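Local coordinates for protein putative ring-cleaving dioxygenase MhqO (Bacillus subtilis subsp. subtilis, PDB 3OAJ) that probably uses an Fe(2+) ion to cleave aromatic rings and may contribute to the degradation of aromatic compounds, at residues V216-W221 with E262-I267; F25-L30 with F307-L312; E110-Q115 with G181-F186. All blocks are in the same frame, centred on the assembly; numbering follows the deposited sequence.

Interaction 1 (V216-W221 with E262-I267); sequences VHHIAW and EILFEI. With ZN (zinc ion), chain C.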
loop_
_atom_site.group_PDB
_atom_site.type_symbol
_atom_site.label_atom_id
_atom_site.label_comp_id
_atom_site.label_asym_id
_atom_site.label_seq_id
_atom_site.Cartn_x
_atom_site.Cartn_y
_atom_site.Cartn_z
ATOM N N VAL A 216 -6.594 4.579 -5.036
ATOM C CA VAL A 216 -5.348 3.822 -5.076
ATOM C C VAL A 216 -4.861 3.786 -6.517
ATOM O O VAL A 216 -5.615 3.419 -7.420
ATOM C CB VAL A 216 -5.533 2.392 -4.537
ATOM C CG1 VAL A 216 -4.245 1.591 -4.704
ATOM C CG2 VAL A 216 -5.980 2.450 -3.072
ATOM N N HIS A 217 -3.594 4.149 -6.719
ATOM C CA HIS A 217 -2.995 4.228 -8.061
ATOM C C HIS A 217 -2.574 2.849 -8.569
ATOM O O HIS A 217 -2.819 2.496 -9.726
ATOM C CB HIS A 217 -1.794 5.182 -8.065
ATOM C CG HIS A 217 -1.207 5.393 -9.427
ATOM N ND1 HIS A 217 -1.571 6.445 -10.239
ATOM C CD2 HIS A 217 -0.303 4.670 -10.130
ATOM C CE1 HIS A 217 -0.905 6.369 -11.380
ATOM N NE2 HIS A 217 -0.132 5.299 -11.342
ATOM N N HIS A 218 -1.917 2.076 -7.700
ATOM C CA HIS A 218 -1.504 0.725 -8.063
ATOM C C HIS A 218 -1.153 -0.116 -6.851
ATOM O O HIS A 218 -0.992 0.410 -5.731
ATOM C CB HIS A 218 -0.340 0.759 -9.061
ATOM C CG HIS A 218 0.924 1.368 -8.524
ATOM N ND1 HIS A 218 1.225 2.705 -8.693
ATOM C CD2 HIS A 218 1.983 0.825 -7.878
ATOM C CE1 HIS A 218 2.413 2.957 -8.173
ATOM N NE2 HIS A 218 2.889 1.839 -7.657
ATOM N N ILE A 219 -1.055 -1.427 -7.080
ATOM C CA ILE A 219 -0.647 -2.355 -6.050
ATOM C C ILE A 219 0.599 -3.113 -6.496
ATOM O O ILE A 219 0.642 -3.638 -7.608
ATOM C CB ILE A 219 -1.831 -3.301 -5.656
ATOM C CG1 ILE A 219 -1.407 -4.290 -4.556
ATOM C CG2 ILE A 219 -2.428 -4.029 -6.877
ATOM C CD1 ILE A 219 -2.582 -4.875 -3.756
ATOM N N ALA A 220 1.601 -3.166 -5.613
ATOM C CA ALA A 220 2.849 -3.854 -5.925
ATOM C C ALA A 220 2.957 -5.165 -5.154
ATOM O O ALA A 220 2.671 -5.239 -3.945
ATOM C CB ALA A 220 4.038 -2.967 -5.605
ATOM N N TRP A 221 3.360 -6.191 -5.890
ATOM C CA TRP A 221 3.621 -7.521 -5.357
ATOM C C TRP A 221 5.118 -7.746 -5.218
ATOM O O TRP A 221 5.907 -7.198 -5.972
ATOM C CB TRP A 221 3.011 -8.556 -6.309
ATOM C CG TRP A 221 1.566 -8.248 -6.582
ATOM C CD1 TRP A 221 1.068 -7.561 -7.645
ATOM C CD2 TRP A 221 0.439 -8.580 -5.757
ATOM N NE1 TRP A 221 -0.288 -7.435 -7.533
ATOM C CE2 TRP A 221 -0.702 -8.066 -6.392
ATOM C CE3 TRP A 221 0.289 -9.276 -4.547
ATOM C CZ2 TRP A 221 -1.982 -8.208 -5.864
ATOM C CZ3 TRP A 221 -0.990 -9.415 -4.020
ATOM C CH2 TRP A 221 -2.107 -8.908 -4.699
ATOM N N GLU A 262 -8.108 -4.158 -15.561
ATOM C CA GLU A 262 -7.680 -2.747 -15.611
ATOM C C GLU A 262 -6.986 -2.215 -14.352
ATOM O O GLU A 262 -6.658 -1.027 -14.285
ATOM C CB GLU A 262 -8.809 -1.811 -16.080
ATOM C CG GLU A 262 -9.161 -2.003 -17.560
ATOM C CD GLU A 262 -7.950 -1.820 -18.466
ATOM O OE1 GLU A 262 -7.247 -0.811 -18.288
ATOM O OE2 GLU A 262 -7.705 -2.679 -19.341
ATOM N N ILE A 263 -6.699 -3.080 -13.379
ATOM C CA ILE A 263 -5.916 -2.667 -12.227
ATOM C C ILE A 263 -4.448 -2.603 -12.632
ATOM O O ILE A 263 -3.955 -3.501 -13.322
ATOM C CB ILE A 263 -6.101 -3.643 -11.050
ATOM C CG1 ILE A 263 -7.587 -3.857 -10.745
ATOM C CG2 ILE A 263 -5.431 -3.101 -9.799
ATOM C CD1 ILE A 263 -7.851 -5.033 -9.793
ATOM N N LEU A 264 -3.750 -1.558 -12.191
ATOM C CA LEU A 264 -2.317 -1.475 -12.422
ATOM C C LEU A 264 -1.573 -2.263 -11.348
ATOM O O LEU A 264 -1.691 -1.961 -10.156
ATOM C CB LEU A 264 -1.866 -0.012 -12.468
ATOM C CG LEU A 264 -0.369 0.191 -12.761
ATOM C CD1 LEU A 264 0.019 -0.441 -14.096
ATOM C CD2 LEU A 264 -0.003 1.682 -12.741
ATOM N N PHE A 265 -0.832 -3.285 -11.789
ATOM C CA PHE A 265 -0.031 -4.104 -10.888
ATOM C C PHE A 265 1.443 -3.736 -11.050
ATOM O O PHE A 265 1.878 -3.226 -12.094
ATOM C CB PHE A 265 -0.181 -5.587 -11.263
ATOM C CG PHE A 265 -1.383 -6.292 -10.633
ATOM C CD1 PHE A 265 -2.449 -5.591 -10.072
ATOM C CD2 PHE A 265 -1.450 -7.685 -10.663
ATOM C CE1 PHE A 265 -3.533 -6.255 -9.529
ATOM C CE2 PHE A 265 -2.539 -8.374 -10.096
ATOM C CZ PHE A 265 -3.585 -7.652 -9.537
ATOM N N GLU A 266 2.220 -4.057 -10.027
ATOM C CA GLU A 266 3.655 -3.816 -10.060
ATOM C C GLU A 266 4.309 -5.026 -9.412
ATOM O O GLU A 266 3.708 -5.658 -8.549
ATOM C CB GLU A 266 3.970 -2.539 -9.270
ATOM C CG GLU A 266 5.472 -2.272 -8.995
ATOM C CD GLU A 266 5.702 -1.043 -8.152
ATOM O OE1 GLU A 266 4.725 -0.373 -7.761
ATOM O OE2 GLU A 266 6.880 -0.755 -7.860
ATOM N N ILE A 267 5.503 -5.387 -9.873
ATOM C CA ILE A 267 6.366 -6.299 -9.107
ATOM C C ILE A 267 7.551 -5.464 -8.633
ATOM O O ILE A 267 8.243 -4.854 -9.447
ATOM C CB ILE A 267 6.861 -7.508 -9.938
ATOM C CG1 ILE A 267 5.704 -8.200 -10.691
ATOM C CG2 ILE A 267 7.722 -8.472 -9.055
ATOM C CD1 ILE A 267 4.649 -8.812 -9.831
HETATM ZN ZN ZN C . 4.845 1.086 -6.731
HETATM O O HOH W 1 -5.071 0.509 -10.574
#
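Trp-221 turns the edge of its indole onto the face of the Phe-265 ring, an edge-to-face pair. NE1 sits over the ring centre and lies 3.3 Å from Phe-265 CD2. The two ring planes stand 61° apart. Ile-219 fills the same side of the sheet, with CG2 3.6 Å from Phe-265 CD1.

The backbones run parallel, as neighbouring strands of a mixed sheet. Ile-219 N donates to Leu-264 O, and Ile-219 O accepts from Glu-266 N. Trp-221 N then gives Glu-266 O a bond of 2.7 Å. Where the strands splay apart, one water bridges His-217 O and Leu-264 N. Here His-217 and His-218 form a classic beta bulge opposite Thr-13.

The other side of the sheet carries the metal site. Glu-266 holds CG anti to its backbone N (chi1 170°), and its extended chain takes the carboxylate past Ala-220 CB. Its OE1 binds zinc at 1.8 Å, while NE2 of His-218 binds it at 2.3 Å. The imidazole and carboxylate planes are 51° apart. His-11, on the adjacent strand, adds a third protein ligand. Two histidines and one glutamate make the facial triad of extradiol dioxygenases, so zinc probably occupies the place of the predicted iron.

Interaction 2 (F25-L30 with F307-L312); sequences FYAGVL and FEVREL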
loop_
_atom_site.group_PDB
_atom_site.type_symbol
_atom_site.label_atom_id
_atom_site.label_comp_id
_atom_site.label_asym_id
_atom_site.label_seq_id
_atom_site.Cartn_x
_atom_site.Cartn_y
_atom_site.Cartn_z
ATOM N N PHE A 25 -2.749 11.716 9.576
ATOM C CA PHE A 25 -3.542 10.498 9.649
ATOM C C PHE A 25 -2.672 9.237 9.788
ATOM O O PHE A 25 -2.830 8.461 10.748
ATOM C CB PHE A 25 -4.502 10.361 8.467
ATOM C CG PHE A 25 -5.564 9.316 8.695
ATOM C CD1 PHE A 25 -6.664 9.600 9.499
ATOM C CD2 PHE A 25 -5.464 8.045 8.111
ATOM C CE1 PHE A 25 -7.627 8.647 9.736
ATOM C CE2 PHE A 25 -6.445 7.083 8.347
ATOM C CZ PHE A 25 -7.527 7.392 9.145
ATOM N N TYR A 26 -1.742 9.044 8.852
ATOM C CA TYR A 26 -0.975 7.796 8.797
ATOM C C TYR A 26 0.035 7.645 9.923
ATOM O O TYR A 26 0.170 6.550 10.473
ATOM C CB TYR A 26 -0.407 7.538 7.382
ATOM C CG TYR A 26 -1.542 7.159 6.458
ATOM C CD1 TYR A 26 -1.917 5.819 6.292
ATOM C CD2 TYR A 26 -2.276 8.137 5.776
ATOM C CE1 TYR A 26 -2.977 5.465 5.512
ATOM C CE2 TYR A 26 -3.358 7.788 4.981
ATOM C CZ TYR A 26 -3.692 6.443 4.844
ATOM O OH TYR A 26 -4.739 6.070 4.053
ATOM N N ALA A 27 0.683 8.752 10.314
ATOM C CA ALA A 27 1.558 8.753 11.499
ATOM C C ALA A 27 0.782 9.073 12.774
ATOM O O ALA A 27 0.847 8.320 13.750
ATOM C CB ALA A 27 2.730 9.734 11.320
ATOM N N GLY A 28 0.047 10.181 12.772
ATOM C CA GLY A 28 -0.664 10.651 13.965
ATOM C C GLY A 28 -1.730 9.701 14.491
ATOM O O GLY A 28 -1.769 9.387 15.685
ATOM N N VAL A 29 -2.609 9.246 13.609
ATOM C CA VAL A 29 -3.705 8.365 14.033
ATOM C C VAL A 29 -3.290 6.886 13.969
ATOM O O VAL A 29 -3.416 6.156 14.960
ATOM C CB VAL A 29 -4.987 8.649 13.207
ATOM C CG1 VAL A 29 -6.109 7.684 13.588
ATOM C CG2 VAL A 29 -5.440 10.096 13.440
ATOM N N LEU A 30 -2.752 6.459 12.827
ATOM C CA LEU A 30 -2.463 5.042 12.619
ATOM C C LEU A 30 -1.116 4.609 13.190
ATOM O O LEU A 30 -0.849 3.409 13.284
ATOM C CB LEU A 30 -2.595 4.636 11.141
ATOM C CG LEU A 30 -3.998 4.808 10.539
ATOM C CD1 LEU A 30 -4.030 4.197 9.165
ATOM C CD2 LEU A 30 -5.062 4.172 11.415
ATOM N N PHE A 307 6.003 20.212 6.204
ATOM C CA PHE A 307 5.140 19.423 7.061
ATOM C C PHE A 307 5.991 18.739 8.115
ATOM O O PHE A 307 7.198 18.581 7.937
ATOM C CB PHE A 307 4.296 18.406 6.247
ATOM C CG PHE A 307 5.072 17.212 5.755
ATOM C CD1 PHE A 307 5.093 16.035 6.491
ATOM C CD2 PHE A 307 5.760 17.258 4.546
ATOM C CE1 PHE A 307 5.806 14.921 6.043
ATOM C CE2 PHE A 307 6.475 16.151 4.093
ATOM C CZ PHE A 307 6.510 14.992 4.847
ATOM N N GLU A 308 5.368 18.351 9.221
ATOM C CA GLU A 308 6.091 17.620 10.249
ATOM C C GLU A 308 5.340 16.387 10.719
ATOM O O GLU A 308 4.104 16.362 10.750
ATOM C CB GLU A 308 6.504 18.534 11.415
ATOM C CG GLU A 308 5.414 18.868 12.428
ATOM C CD GLU A 308 5.960 19.499 13.714
ATOM O OE1 GLU A 308 5.169 19.700 14.661
ATOM O OE2 GLU A 308 7.177 19.785 13.786
ATOM N N VAL A 309 6.100 15.354 11.057
ATOM C CA VAL A 309 5.537 14.174 11.681
ATOM C C VAL A 309 5.341 14.564 13.133
ATOM O O VAL A 309 6.305 14.908 13.823
ATOM C CB VAL A 309 6.500 12.979 11.558
ATOM C CG1 VAL A 309 6.008 11.776 12.369
ATOM C CG2 VAL A 309 6.687 12.603 10.084
ATOM N N ARG A 310 4.091 14.542 13.589
ATOM C CA ARG A 310 3.782 15.000 14.946
ATOM C C ARG A 310 2.772 14.109 15.646
ATOM O O ARG A 310 1.861 13.559 15.025
ATOM C CB ARG A 310 3.292 16.456 14.931
ATOM C CG ARG A 310 2.131 16.722 13.981
ATOM C CD ARG A 310 1.832 18.189 13.832
ATOM N NE ARG A 310 0.701 18.375 12.927
ATOM C CZ ARG A 310 0.205 19.547 12.543
ATOM N NH1 ARG A 310 0.731 20.689 12.979
ATOM N NH2 ARG A 310 -0.827 19.580 11.717
ATOM N N GLU A 311 2.954 13.960 16.950
ATOM C CA GLU A 311 1.971 13.270 17.763
ATOM C C GLU A 311 0.765 14.180 17.955
ATOM O O GLU A 311 0.903 15.391 18.148
ATOM C CB GLU A 311 2.573 12.827 19.101
ATOM C CG GLU A 311 3.590 11.694 18.965
ATOM C CD GLU A 311 4.176 11.241 20.293
ATOM O OE1 GLU A 311 4.064 11.998 21.287
ATOM O OE2 GLU A 311 4.762 10.135 20.344
ATOM N N LEU A 312 -0.418 13.586 17.847
ATOM C CA LEU A 312 -1.661 14.293 18.077
ATOM C C LEU A 312 -2.118 13.921 19.483
ATOM O O LEU A 312 -3.032 14.518 20.025
ATOM C CB LEU A 312 -2.723 13.893 17.041
ATOM C CG LEU A 312 -2.320 13.735 15.565
ATOM C CD1 LEU A 312 -3.445 13.126 14.751
ATOM C CD2 LEU A 312 -1.880 15.053 14.940
HETATM O O HOH W 2 -0.589 10.928 17.703
#
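Leu-312 brings its CD1 methyl against the backbone of Gly-28, with 3.8 Å to Gly-28 CA. This apolar contact is close because the glycine presents bare main chain. The same methyl meets Val-29 CG2 at 3.9 Å, and the two side chains cross at a slant. Leu-312 CG stands anti to its own carbonyl carbon (chi1 -42°), which turns the branched end toward the helix. A second apolar contact lies further along: Ala-27 CB touches Val-309 CG1 at 4.0 Å.

The polar link between the segments runs through water. One molecule donates to Gly-28 O at 2.8 Å and accepts from Leu-312 N at 2.7 Å. Gly-28 O has a further partner in Arg-98 NH2, and Arg-98 NE donates to Val-29 O.

Within the helix, a wider pi-type turn spans 25-29. Phe-25 O accepts from both Val-29 N and Leu-30 N.

Polar contacts to the rest of helix 19-29 lie beside the pair. Arg-310 points away from residues 25-30, but its NH2 forms a salt bridge with Asp-24, just before residue 25, and Glu-308 O accepts from Gln-20 NE2.

Apolar methyls and one water thus carry the contact of 25-30 with 307-312, with no direct hydrogen bond between them. Asp-24 and Gln-20 supply the direct polar bonds to the helix. In this way the last modelled residues, which follow the second VOC range, pack back on a helix of the first, away from the metal.

Interaction 3 (E110-Q115 with G181-F186); sequences ERFGEQ and GKEGDF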
loop_
_atom_site.group_PDB
_atom_site.type_symbol
_atom_site.label_atom_id
_atom_site.label_comp_id
_atom_site.label_asym_id
_atom_site.label_seq_id
_atom_site.Cartn_x
_atom_site.Cartn_y
_atom_site.Cartn_z
ATOM N N GLU A 110 -18.499 -8.237 8.750
ATOM C CA GLU A 110 -17.913 -9.565 8.876
ATOM C C GLU A 110 -17.835 -10.203 7.510
ATOM O O GLU A 110 -18.779 -10.103 6.737
ATOM C CB GLU A 110 -18.764 -10.452 9.804
ATOM C CG GLU A 110 -18.201 -11.870 9.983
ATOM C CD GLU A 110 -18.730 -12.600 11.207
ATOM O OE1 GLU A 110 -19.581 -12.041 11.928
ATOM O OE2 GLU A 110 -18.271 -13.741 11.452
ATOM N N ARG A 111 -16.701 -10.830 7.209
ATOM C CA ARG A 111 -16.646 -11.774 6.083
ATOM C C ARG A 111 -15.608 -12.847 6.351
ATOM O O ARG A 111 -14.624 -12.606 7.039
ATOM C CB ARG A 111 -16.391 -11.067 4.744
ATOM C CG ARG A 111 -15.038 -10.404 4.615
ATOM C CD ARG A 111 -14.904 -9.664 3.281
ATOM N NE ARG A 111 -13.539 -9.194 3.073
ATOM C CZ ARG A 111 -13.019 -8.078 3.580
ATOM N NH1 ARG A 111 -13.731 -7.235 4.333
ATOM N NH2 ARG A 111 -11.756 -7.801 3.303
ATOM N N PHE A 112 -15.836 -14.032 5.791
ATOM C CA PHE A 112 -14.950 -15.179 5.996
ATOM C C PHE A 112 -14.616 -15.431 7.474
ATOM O O PHE A 112 -13.496 -15.811 7.810
ATOM C CB PHE A 112 -13.668 -15.049 5.151
ATOM C CG PHE A 112 -13.905 -15.076 3.657
ATOM C CD1 PHE A 112 -14.031 -16.289 2.966
ATOM C CD2 PHE A 112 -13.980 -13.891 2.939
ATOM C CE1 PHE A 112 -14.232 -16.310 1.581
ATOM C CE2 PHE A 112 -14.185 -13.893 1.563
ATOM C CZ PHE A 112 -14.320 -15.116 0.879
ATOM N N GLY A 113 -15.605 -15.218 8.344
ATOM C CA GLY A 113 -15.467 -15.491 9.775
ATOM C C GLY A 113 -14.634 -14.462 10.519
ATOM O O GLY A 113 -14.334 -14.640 11.702
ATOM N N GLU A 114 -14.251 -13.389 9.828
ATOM C CA GLU A 114 -13.455 -12.335 10.456
ATOM C C GLU A 114 -14.227 -11.041 10.577
ATOM O O GLU A 114 -15.022 -10.680 9.704
ATOM C CB GLU A 114 -12.161 -12.069 9.675
ATOM C CG GLU A 114 -11.205 -13.254 9.601
ATOM C CD GLU A 114 -9.933 -12.931 8.840
ATOM O OE1 GLU A 114 -10.024 -12.449 7.695
ATOM O OE2 GLU A 114 -8.839 -13.175 9.378
ATOM N N GLN A 115 -13.953 -10.319 11.658
ATOM C CA GLN A 115 -14.564 -9.019 11.869
ATOM C C GLN A 115 -13.630 -7.886 11.438
ATOM O O GLN A 115 -12.428 -7.901 11.726
ATOM C CB GLN A 115 -14.994 -8.849 13.330
ATOM C CG GLN A 115 -16.231 -9.696 13.713
ATOM C CD GLN A 115 -16.632 -9.565 15.190
ATOM O OE1 GLN A 115 -16.003 -8.828 15.964
ATOM N NE2 GLN A 115 -17.673 -10.297 15.589
ATOM N N GLY A 181 -11.655 -19.541 -0.943
ATOM C CA GLY A 181 -13.066 -19.842 -1.083
ATOM C C GLY A 181 -13.823 -18.601 -1.490
ATOM O O GLY A 181 -13.243 -17.517 -1.652
ATOM N N LYS A 182 -15.129 -18.767 -1.633
ATOM C CA LYS A 182 -16.035 -17.677 -1.973
ATOM C C LYS A 182 -17.028 -17.475 -0.826
ATOM O O LYS A 182 -17.392 -18.433 -0.134
ATOM C CB LYS A 182 -16.782 -17.988 -3.272
ATOM C CG LYS A 182 -15.876 -18.134 -4.495
ATOM C CD LYS A 182 -16.675 -18.350 -5.769
ATOM C CE LYS A 182 -15.752 -18.320 -6.984
ATOM N NZ LYS A 182 -16.420 -18.914 -8.194
ATOM N N GLU A 183 -17.443 -16.229 -0.617
ATOM C CA GLU A 183 -18.484 -15.880 0.354
ATOM C C GLU A 183 -19.060 -14.533 -0.062
ATOM O O GLU A 183 -18.312 -13.637 -0.446
ATOM C CB GLU A 183 -17.911 -15.797 1.773
ATOM C CG GLU A 183 -18.985 -15.775 2.863
ATOM C CD GLU A 183 -18.414 -15.535 4.254
ATOM O OE1 GLU A 183 -17.882 -16.479 4.875
ATOM O OE2 GLU A 183 -18.533 -14.403 4.744
ATOM N N GLY A 184 -20.381 -14.386 -0.000
ATOM C CA GLY A 184 -21.018 -13.138 -0.404
ATOM C C GLY A 184 -20.599 -12.775 -1.814
ATOM O O GLY A 184 -20.628 -13.624 -2.716
ATOM N N ASP A 185 -20.152 -11.537 -1.996
ATOM C CA ASP A 185 -19.718 -11.088 -3.307
ATOM C C ASP A 185 -18.209 -11.155 -3.534
ATOM O O ASP A 185 -17.670 -10.394 -4.337
ATOM C CB ASP A 185 -20.243 -9.675 -3.608
ATOM C CG ASP A 185 -20.218 -9.352 -5.101
ATOM O OD1 ASP A 185 -20.583 -10.224 -5.925
ATOM O OD2 ASP A 185 -19.813 -8.229 -5.451
ATOM N N PHE A 186 -17.531 -12.079 -2.852
ATOM C CA PHE A 186 -16.068 -12.133 -2.893
ATOM C C PHE A 186 -15.507 -13.508 -3.192
ATOM O O PHE A 186 -16.081 -14.516 -2.790
ATOM C CB PHE A 186 -15.477 -11.681 -1.558
ATOM C CG PHE A 186 -15.817 -10.264 -1.192
ATOM C CD1 PHE A 186 -15.219 -9.193 -1.864
ATOM C CD2 PHE A 186 -16.734 -10.005 -0.183
ATOM C CE1 PHE A 186 -15.536 -7.864 -1.521
ATOM C CE2 PHE A 186 -17.061 -8.691 0.164
ATOM C CZ PHE A 186 -16.460 -7.621 -0.505
HETATM O O HOH W 3 -18.616 -14.760 7.619
#
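Phe-112 lays its ring against Glu-183, with CB of the glutamate over one face in a CH-pi contact. That carbon is 3.9 Å from the ring centroid. The ring rim also reaches the backbone, where Phe-112 CE1 comes within 3.6 Å of Gly-181 O. Phe-186 CB closes the edge, 4.0 Å from Phe-112 CE2. Next to it, Arg-111 CD lies 3.9 Å from Phe-186 CE2. The Arg-111 guanidinium is too far from that ring for more than a weak cation-pi attraction. Its NH2 makes salt bridges with Asp-200 and Glu-128 instead. This is the compact part of the contact.

The other side faces solvent and is polar. With chi1 at -166° the Glu-183 chain leaves the backbone trans and stays extended, running antiparallel to the Phe-112 side chain. Its OE2 accepts from Phe-112 N at 2.9 Å, with 158° at the hydrogen. The donor approaches from above the carboxylate plane. A water adds a second link, donating to Glu-183 OE2 and accepting from Gly-113 N. Glu-183 and Gly-113 are both exposed.

Each segment contributes a tight beta turn: type I' from Arg-111 to Glu-114, and type II' from Glu-183 to Phe-186. The contact joins hairpins of the two VOC ranges, consistent with the paired modules of the vicinal oxygen chelate fold. It forms where the outermost strands of one eight-stranded mixed sheet, 107-111 and 178-183, come together. Arg-188 of strand 186-190 touches both Arg-111 and Phe-112, while Thr-158 of strand 153-160 touches Arg-111 and Phe-186.

Overall arrangement
Interaction 1 supplies two of the three protein ligands of the zinc, His-218 and Glu-266; none lies in the other contacts. Its centre lies about 9 Å from the centre of the chain, against about 17 Å for interaction 2 and about 22 Å for interaction 3. Interactions 1 and 3 belong to two different eight-stranded sheets, and their centres are about 23 Å apart. Interaction 3 joins hairpins from the first and second VOC ranges; interaction 1 lies within the second. Interaction 2 ties the last modelled residues to a helix of the first range, about 26 Å from interaction 1 between centres. Along the chain it encloses both others. None of the three touches another.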